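Local structure of cytochrome C2 (Rhodobacter capsulatus, 1VYD) at residues E70-A73 and T74-D78; F51-D55 and S56-L60. The protein carries electrons through its covalently bound heme c, chiefly donating them to the oxidised bacteriochlorophyll during photophosphorylation in purple non-sulfur bacteria. The protein carries 1 engineered substitution. All coordinates share one frame; numbering follows the deposited sequence.

Contact 1 (E70-A73 and T74-D78). With HEM (protoporphyrin IX containing Fe), chain C.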
loop_
_atom_site.group_PDB
_atom_site.type_symbol
_atom_site.label_atom_id
_atom_site.label_comp_id
_atom_site.label_asym_id
_atom_site.label_seq_id
_atom_site.Cartn_x
_atom_site.Cartn_y
_atom_site.Cartn_z
ATOM N N GLU A 70 -2.310 9.309 -4.814
ATOM C CA GLU A 70 -3.071 9.060 -6.035
ATOM C C GLU A 70 -2.720 7.695 -6.575
ATOM O O GLU A 70 -3.649 7.004 -6.985
ATOM C CB GLU A 70 -2.726 10.153 -7.080
ATOM C CG GLU A 70 -3.570 10.078 -8.336
ATOM C CD GLU A 70 -3.172 11.046 -9.432
ATOM O OE1 GLU A 70 -1.956 11.188 -9.772
ATOM O OE2 GLU A 70 -4.100 11.645 -10.063
ATOM N N ASP A 71 -1.453 7.269 -6.652
ATOM C CA ASP A 71 -1.165 5.904 -7.024
ATOM C C ASP A 71 -1.664 4.910 -5.962
ATOM O O ASP A 71 -2.012 3.799 -6.318
ATOM C CB ASP A 71 0.319 5.625 -7.295
ATOM C CG ASP A 71 0.834 6.579 -8.364
ATOM O OD1 ASP A 71 1.801 7.333 -8.129
ATOM O OD2 ASP A 71 0.235 6.527 -9.448
ATOM N N ILE A 72 -1.656 5.177 -4.671
ATOM C CA ILE A 72 -2.189 4.192 -3.731
ATOM C C ILE A 72 -3.675 3.972 -3.981
ATOM O O ILE A 72 -4.134 2.818 -4.075
ATOM C CB ILE A 72 -1.922 4.628 -2.266
ATOM C CG1 ILE A 72 -0.384 4.528 -2.093
ATOM C CG2 ILE A 72 -2.692 3.706 -1.326
ATOM C CD1 ILE A 72 0.090 4.974 -0.737
ATOM N N ALA A 73 -4.414 5.103 -4.090
ATOM C CA ALA A 73 -5.841 5.092 -4.426
ATOM C C ALA A 73 -6.171 4.267 -5.653
ATOM O O ALA A 73 -7.190 3.583 -5.621
ATOM C CB ALA A 73 -6.351 6.495 -4.862
ATOM N N THR A 74 -5.363 4.319 -6.714
ATOM C CA THR A 74 -5.698 3.501 -7.904
ATOM C C THR A 74 -5.260 2.069 -7.722
ATOM O O THR A 74 -5.828 1.122 -8.268
ATOM C CB THR A 74 -4.947 4.041 -9.146
ATOM O OG1 THR A 74 -5.281 5.428 -9.396
ATOM C CG2 THR A 74 -5.299 3.258 -10.387
ATOM N N TYR A 75 -4.088 1.856 -7.078
ATOM C CA TYR A 75 -3.572 0.475 -6.955
ATOM C C TYR A 75 -4.510 -0.404 -6.146
ATOM O O TYR A 75 -4.722 -1.552 -6.465
ATOM C CB TYR A 75 -2.240 0.483 -6.229
ATOM C CG TYR A 75 -1.763 -0.845 -5.657
ATOM C CD1 TYR A 75 -1.201 -1.857 -6.443
ATOM C CD2 TYR A 75 -1.786 -1.043 -4.279
ATOM C CE1 TYR A 75 -0.624 -2.983 -5.888
ATOM C CE2 TYR A 75 -1.196 -2.139 -3.699
ATOM C CZ TYR A 75 -0.662 -3.125 -4.523
ATOM O OH TYR A 75 -0.084 -4.237 -3.920
ATOM N N VAL A 76 -5.067 0.086 -5.082
ATOM C CA VAL A 76 -5.956 -0.557 -4.081
ATOM C C VAL A 76 -7.289 -0.914 -4.698
ATOM O O VAL A 76 -7.913 -1.930 -4.395
ATOM C CB VAL A 76 -5.873 0.519 -2.965
ATOM C CG1 VAL A 76 -7.129 1.280 -2.594
ATOM C CG2 VAL A 76 -5.112 0.100 -1.740
ATOM N N LYS A 77 -7.803 -0.238 -5.731
ATOM C CA LYS A 77 -9.009 -0.600 -6.462
ATOM C C LYS A 77 -8.747 -1.856 -7.284
ATOM O O LYS A 77 -9.677 -2.669 -7.456
ATOM C CB LYS A 77 -9.520 0.434 -7.470
ATOM C CG LYS A 77 -10.155 1.657 -6.894
ATOM C CD LYS A 77 -9.839 2.896 -7.725
ATOM C CE LYS A 77 -10.838 3.995 -7.366
ATOM N NZ LYS A 77 -10.156 5.227 -6.828
ATOM N N ASP A 78 -7.521 -2.024 -7.783
ATOM C CA ASP A 78 -7.291 -3.285 -8.528
ATOM C C ASP A 78 -5.801 -3.442 -8.705
ATOM O O ASP A 78 -5.209 -2.884 -9.641
ATOM C CB ASP A 78 -8.019 -3.235 -9.881
ATOM C CG ASP A 78 -7.996 -4.544 -10.599
ATOM O OD1 ASP A 78 -9.036 -4.743 -11.261
ATOM O OD2 ASP A 78 -7.128 -5.451 -10.545
HETATM C CHA HEM C . 1.095 -4.580 -0.671
HETATM C CHB HEM C . -1.995 -1.044 0.629
HETATM C CHC HEM C . -5.323 -4.422 1.758
HETATM C CHD HEM C . -1.928 -7.886 1.260
HETATM C C1A HEM C . 0.487 -3.343 -0.481
HETATM C C2A HEM C . 1.068 -2.054 -0.794
HETATM C C3A HEM C . 0.202 -1.127 -0.447
HETATM C C4A HEM C . -0.951 -1.781 0.092
HETATM C CMA HEM C . 0.182 0.420 -0.491
HETATM C CAA HEM C . 2.496 -1.904 -1.425
HETATM C CBA HEM C . 3.508 -1.763 -0.313
HETATM C CGA HEM C . 4.970 -1.602 -0.668
HETATM O O1A HEM C . 5.324 -1.518 -1.880
HETATM O O2A HEM C . 5.729 -1.722 0.323
HETATM C C1B HEM C . -3.131 -1.713 1.042
HETATM C C2B HEM C . -4.340 -1.025 1.425
HETATM C C3B HEM C . -5.245 -1.978 1.686
HETATM C C4B HEM C . -4.635 -3.260 1.547
HETATM C CMB HEM C . -4.484 0.533 1.522
HETATM C CAB HEM C . -6.748 -1.822 2.026
HETATM C CBB HEM C . -7.541 -1.038 1.204
HETATM C C1C HEM C . -4.659 -5.644 1.721
HETATM C C2C HEM C . -5.266 -6.905 2.125
HETATM C C3C HEM C . -4.356 -7.844 1.965
HETATM C C4C HEM C . -3.133 -7.227 1.483
HETATM C CMC HEM C . -6.706 -6.968 2.668
HETATM C CAC HEM C . -4.470 -9.376 2.113
HETATM C CBC HEM C . -5.622 -10.080 1.858
HETATM C C1D HEM C . -0.808 -7.269 0.732
HETATM C C2D HEM C . 0.344 -7.976 0.238
HETATM C C3D HEM C . 1.178 -7.062 -0.292
HETATM C C4D HEM C . 0.544 -5.767 -0.206
HETATM C CMD HEM C . 0.519 -9.495 0.393
HETATM C CAD HEM C . 2.512 -7.263 -1.006
HETATM C CBD HEM C . 2.192 -7.288 -2.544
HETATM C CGD HEM C . 3.088 -8.136 -3.402
HETATM O O1D HEM C . 2.622 -8.317 -4.554
HETATM O O2D HEM C . 4.102 -8.739 -2.930
HETATM N NA HEM C . -0.739 -3.139 0.060
HETATM N NB HEM C . -3.311 -3.056 1.169
HETATM N NC HEM C . -3.360 -5.864 1.319
HETATM N ND HEM C . -0.689 -5.917 0.424
HETATM FE FE HEM C . -2.025 -4.504 0.728
#
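Glu70 O takes two donors from one residue, Thr74: the regular helix bond from N (3.2 Å) and a weak second one from OG1, at 3.3 Å. Threonine suits this exposed turn because its hydroxyl, lying beside its own backbone N (chi1 -58°), folds back on the preceding turn. The next two bonds are ordinary: Tyr75 N bonds Asp71 O and Val76 N bonds Ile72 O. On the same outer side the Lys77 chain doubles back, its CD 3.5 Å from Ala73 O. Glu70 to Lys77 belong to helix 69-77 of the class I cytochrome c fold, whose inner side carries the residues that reach the heme. Tyr75 meets the face of a pyrrole with the edge of its phenol, CE2 3.7 Å from HEM C3A and OH 3.5 Å from HEM CHA, while also meeting Trp67 and the axial ligand Met96. Replacing it by an alanine would probably open a gap over this face of the porphyrin and leave Trp67 and Met96 without their neighbour. Branched Val76 fills the next space, laying CG2 3.4 Å from the pyrrole methyl HEM CMB, with Ile72 CG2 more loosely against that same CG2.

Contact 2 (F51-D55 and S56-L60). With HEM (protoporphyrin IX containing Fe), chain C.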
loop_
_atom_site.group_PDB
_atom_site.type_symbol
_atom_site.label_atom_id
_atom_site.label_comp_id
_atom_site.label_asym_id
_atom_site.label_seq_id
_atom_site.Cartn_x
_atom_site.Cartn_y
_atom_site.Cartn_z
ATOM N N PHE A 51 10.571 -8.496 4.105
ATOM C CA PHE A 51 9.275 -8.864 3.550
ATOM C C PHE A 51 9.522 -9.453 2.168
ATOM O O PHE A 51 10.223 -8.851 1.369
ATOM C CB PHE A 51 8.314 -7.685 3.444
ATOM C CG PHE A 51 6.933 -8.241 3.099
ATOM C CD1 PHE A 51 6.064 -8.674 4.116
ATOM C CD2 PHE A 51 6.562 -8.325 1.772
ATOM C CE1 PHE A 51 4.860 -9.219 3.736
ATOM C CE2 PHE A 51 5.335 -8.886 1.420
ATOM C CZ PHE A 51 4.473 -9.322 2.409
ATOM N N LYS A 52 8.996 -10.610 1.835
ATOM C CA LYS A 52 9.222 -11.205 0.514
ATOM C C LYS A 52 8.071 -10.839 -0.443
ATOM O O LYS A 52 6.950 -11.294 -0.209
ATOM C CB LYS A 52 9.241 -12.720 0.606
ATOM C CG LYS A 52 10.327 -13.382 1.458
ATOM C CD LYS A 52 11.011 -14.364 0.474
ATOM C CE LYS A 52 11.416 -15.686 1.148
ATOM N NZ LYS A 52 11.603 -16.662 -0.029
ATOM N N TYR A 53 8.268 -9.852 -1.281
ATOM C CA TYR A 53 7.265 -9.410 -2.225
ATOM C C TYR A 53 7.288 -10.310 -3.454
ATOM O O TYR A 53 8.255 -11.005 -3.721
ATOM C CB TYR A 53 7.648 -8.013 -2.689
ATOM C CG TYR A 53 7.613 -6.905 -1.647
ATOM C CD1 TYR A 53 8.733 -6.606 -0.841
ATOM C CD2 TYR A 53 6.437 -6.156 -1.559
ATOM C CE1 TYR A 53 8.652 -5.505 -0.016
ATOM C CE2 TYR A 53 6.402 -5.037 -0.741
ATOM C CZ TYR A 53 7.521 -4.737 0.044
ATOM O OH TYR A 53 7.423 -3.608 0.814
ATOM N N LYS A 54 6.243 -10.382 -4.229
ATOM C CA LYS A 54 6.194 -11.018 -5.529
ATOM C C LYS A 54 7.062 -10.118 -6.409
ATOM O O LYS A 54 7.259 -8.927 -6.129
ATOM C CB LYS A 54 4.790 -11.185 -6.089
ATOM C CG LYS A 54 4.249 -12.587 -5.920
ATOM C CD LYS A 54 3.544 -13.101 -7.193
ATOM C CE LYS A 54 3.569 -14.636 -7.330
ATOM N NZ LYS A 54 3.230 -15.213 -5.958
ATOM N N ASP A 55 7.577 -10.689 -7.487
ATOM C CA ASP A 55 8.516 -10.021 -8.365
ATOM C C ASP A 55 8.047 -8.822 -9.087
ATOM O O ASP A 55 8.836 -7.883 -9.287
ATOM C CB ASP A 55 9.077 -11.176 -9.226
ATOM C CG ASP A 55 8.117 -11.556 -10.306
ATOM O OD1 ASP A 55 6.888 -11.719 -10.024
ATOM O OD2 ASP A 55 8.626 -11.638 -11.457
ATOM N N SER A 56 6.798 -8.645 -9.544
ATOM C CA SER A 56 6.408 -7.447 -10.250
ATOM C C SER A 56 6.480 -6.136 -9.504
ATOM O O SER A 56 6.814 -5.082 -10.090
ATOM C CB SER A 56 4.879 -7.456 -10.660
ATOM O OG SER A 56 4.687 -8.748 -11.177
ATOM N N ILE A 57 5.985 -6.161 -8.256
ATOM C CA ILE A 57 5.999 -4.974 -7.432
ATOM C C ILE A 57 7.480 -4.630 -7.159
ATOM O O ILE A 57 7.831 -3.442 -7.117
ATOM C CB ILE A 57 5.186 -5.086 -6.148
ATOM C CG1 ILE A 57 5.161 -3.637 -5.583
ATOM C CG2 ILE A 57 5.830 -6.057 -5.175
ATOM C CD1 ILE A 57 4.287 -3.457 -4.355
ATOM N N VAL A 58 8.351 -5.647 -7.042
ATOM C CA VAL A 58 9.790 -5.241 -6.903
ATOM C C VAL A 58 10.369 -4.570 -8.141
ATOM O O VAL A 58 11.077 -3.557 -8.063
ATOM C CB VAL A 58 10.504 -6.556 -6.543
ATOM C CG1 VAL A 58 12.017 -6.469 -6.697
ATOM C CG2 VAL A 58 10.091 -6.916 -5.111
ATOM N N ALA A 59 10.065 -5.067 -9.374
ATOM C CA ALA A 59 10.528 -4.519 -10.649
ATOM C C ALA A 59 9.973 -3.105 -10.803
ATOM O O ALA A 59 10.552 -2.151 -11.287
ATOM C CB ALA A 59 9.984 -5.371 -11.846
ATOM N N LEU A 60 8.744 -2.912 -10.277
ATOM C CA LEU A 60 8.145 -1.594 -10.277
ATOM C C LEU A 60 8.971 -0.659 -9.415
ATOM O O LEU A 60 9.300 0.434 -9.864
ATOM C CB LEU A 60 6.682 -1.718 -9.878
ATOM C CG LEU A 60 5.985 -0.323 -9.772
ATOM C CD1 LEU A 60 5.954 0.386 -11.114
ATOM C CD2 LEU A 60 4.695 -0.521 -9.033
HETATM C CHA HEM C . 1.095 -4.580 -0.671
HETATM C CHB HEM C . -1.995 -1.044 0.629
HETATM C CHC HEM C . -5.323 -4.422 1.758
HETATM C CHD HEM C . -1.928 -7.886 1.260
HETATM C C1A HEM C . 0.487 -3.343 -0.481
HETATM C C2A HEM C . 1.068 -2.054 -0.794
HETATM C C3A HEM C . 0.202 -1.127 -0.447
HETATM C C4A HEM C . -0.951 -1.781 0.092
HETATM C CMA HEM C . 0.182 0.420 -0.491
HETATM C CAA HEM C . 2.496 -1.904 -1.425
HETATM C CBA HEM C . 3.508 -1.763 -0.313
HETATM C CGA HEM C . 4.970 -1.602 -0.668
HETATM O O1A HEM C . 5.324 -1.518 -1.880
HETATM O O2A HEM C . 5.729 -1.722 0.323
HETATM C C1B HEM C . -3.131 -1.713 1.042
HETATM C C2B HEM C . -4.340 -1.025 1.425
HETATM C C3B HEM C . -5.245 -1.978 1.686
HETATM C C4B HEM C . -4.635 -3.260 1.547
HETATM C CMB HEM C . -4.484 0.533 1.522
HETATM C CAB HEM C . -6.748 -1.822 2.026
HETATM C CBB HEM C . -7.541 -1.038 1.204
HETATM C C1C HEM C . -4.659 -5.644 1.721
HETATM C C2C HEM C . -5.266 -6.905 2.125
HETATM C C3C HEM C . -4.356 -7.844 1.965
HETATM C C4C HEM C . -3.133 -7.227 1.483
HETATM C CMC HEM C . -6.706 -6.968 2.668
HETATM C CAC HEM C . -4.470 -9.376 2.113
HETATM C CBC HEM C . -5.622 -10.080 1.858
HETATM C C1D HEM C . -0.808 -7.269 0.732
HETATM C C2D HEM C . 0.344 -7.976 0.238
HETATM C C3D HEM C . 1.178 -7.062 -0.292
HETATM C C4D HEM C . 0.544 -5.767 -0.206
HETATM C CMD HEM C . 0.519 -9.495 0.393
HETATM C CAD HEM C . 2.512 -7.263 -1.006
HETATM C CBD HEM C . 2.192 -7.288 -2.544
HETATM C CGD HEM C . 3.088 -8.136 -3.402
HETATM O O1D HEM C . 2.622 -8.317 -4.554
HETATM O O2D HEM C . 4.102 -8.739 -2.930
HETATM N NA HEM C . -0.739 -3.139 0.060
HETATM N NB HEM C . -3.311 -3.056 1.169
HETATM N NC HEM C . -3.360 -5.864 1.319
HETATM N ND HEM C . -0.689 -5.917 0.424
HETATM FE FE HEM C . -2.025 -4.504 0.728
#
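Tyr53 CB lies against two methyls at once, Ile57 CG2 and Val58 CG2, each 3.6 Å away, where the loop that follows Phe51 runs into helix 55-62. Ile57 CG2 occupies the crowded position between its own backbone N and carbonyl carbon, which also sets it 3.3 Å from Lys54 O. Its other branch runs to the heme and ends with CD1 3.3 Å from HEM O1A, so its two branches pack against both the loop and the propionate arm. On the far side of the tyrosine, Phe51 brings its edge over the phenol ring, CD2 standing 3.7 Å above the ring centre. At the far end of the ring the Tyr53 hydroxyl gives a short bond of 2.6 Å to HEM O2A, the propionate oxygen lying near the ring plane at its edge; the same hydroxyl is also hydrogen-bonded to Tyr48 N. The second propionate is held from the backbone, Lys54 N to HEM O2D at 3.0 Å and fairly straight.

Outward the packing thins. Lys54 is the N-cap residue, and beyond it Asp55 and Ala59 are exposed, joined through the helix bond from Ala59 N to Asp55 O, while Val58 offers only one methyl to Tyr53. An aspartate probably suits this first turn, since its negative charge would lie near the positive end of the helix. Ser56 instead turns inward, its OG bonded to Lys93 N. The phenol and the amide add to other heme-binding donors, among them the cationic Arg43, and together these would probably stabilise the ionised carboxylates.

Contact 1 and contact 2 lie on successive helices, 69-77 and 55-62, their centres 16 Å apart with nearest atoms about 4 Å apart, and they meet different parts of one heme. Contact 1, nearer the centre of the chain, is helical throughout; its buried side presents hydrocarbon and an aromatic ring to one face of the porphyrin, on the side of the axial Met96. Contact 2 lies farther out, at a loop-to-helix junction. It grips the propionates through partly exposed Tyr53 and Lys54, with buried Ile57 alongside, and buries Ser56 and Leu60 against helix 79-87. The difference in chemistry follows the cofactor: apolar packing where the apolar macrocycle is met, polar donors where its carboxylates emerge.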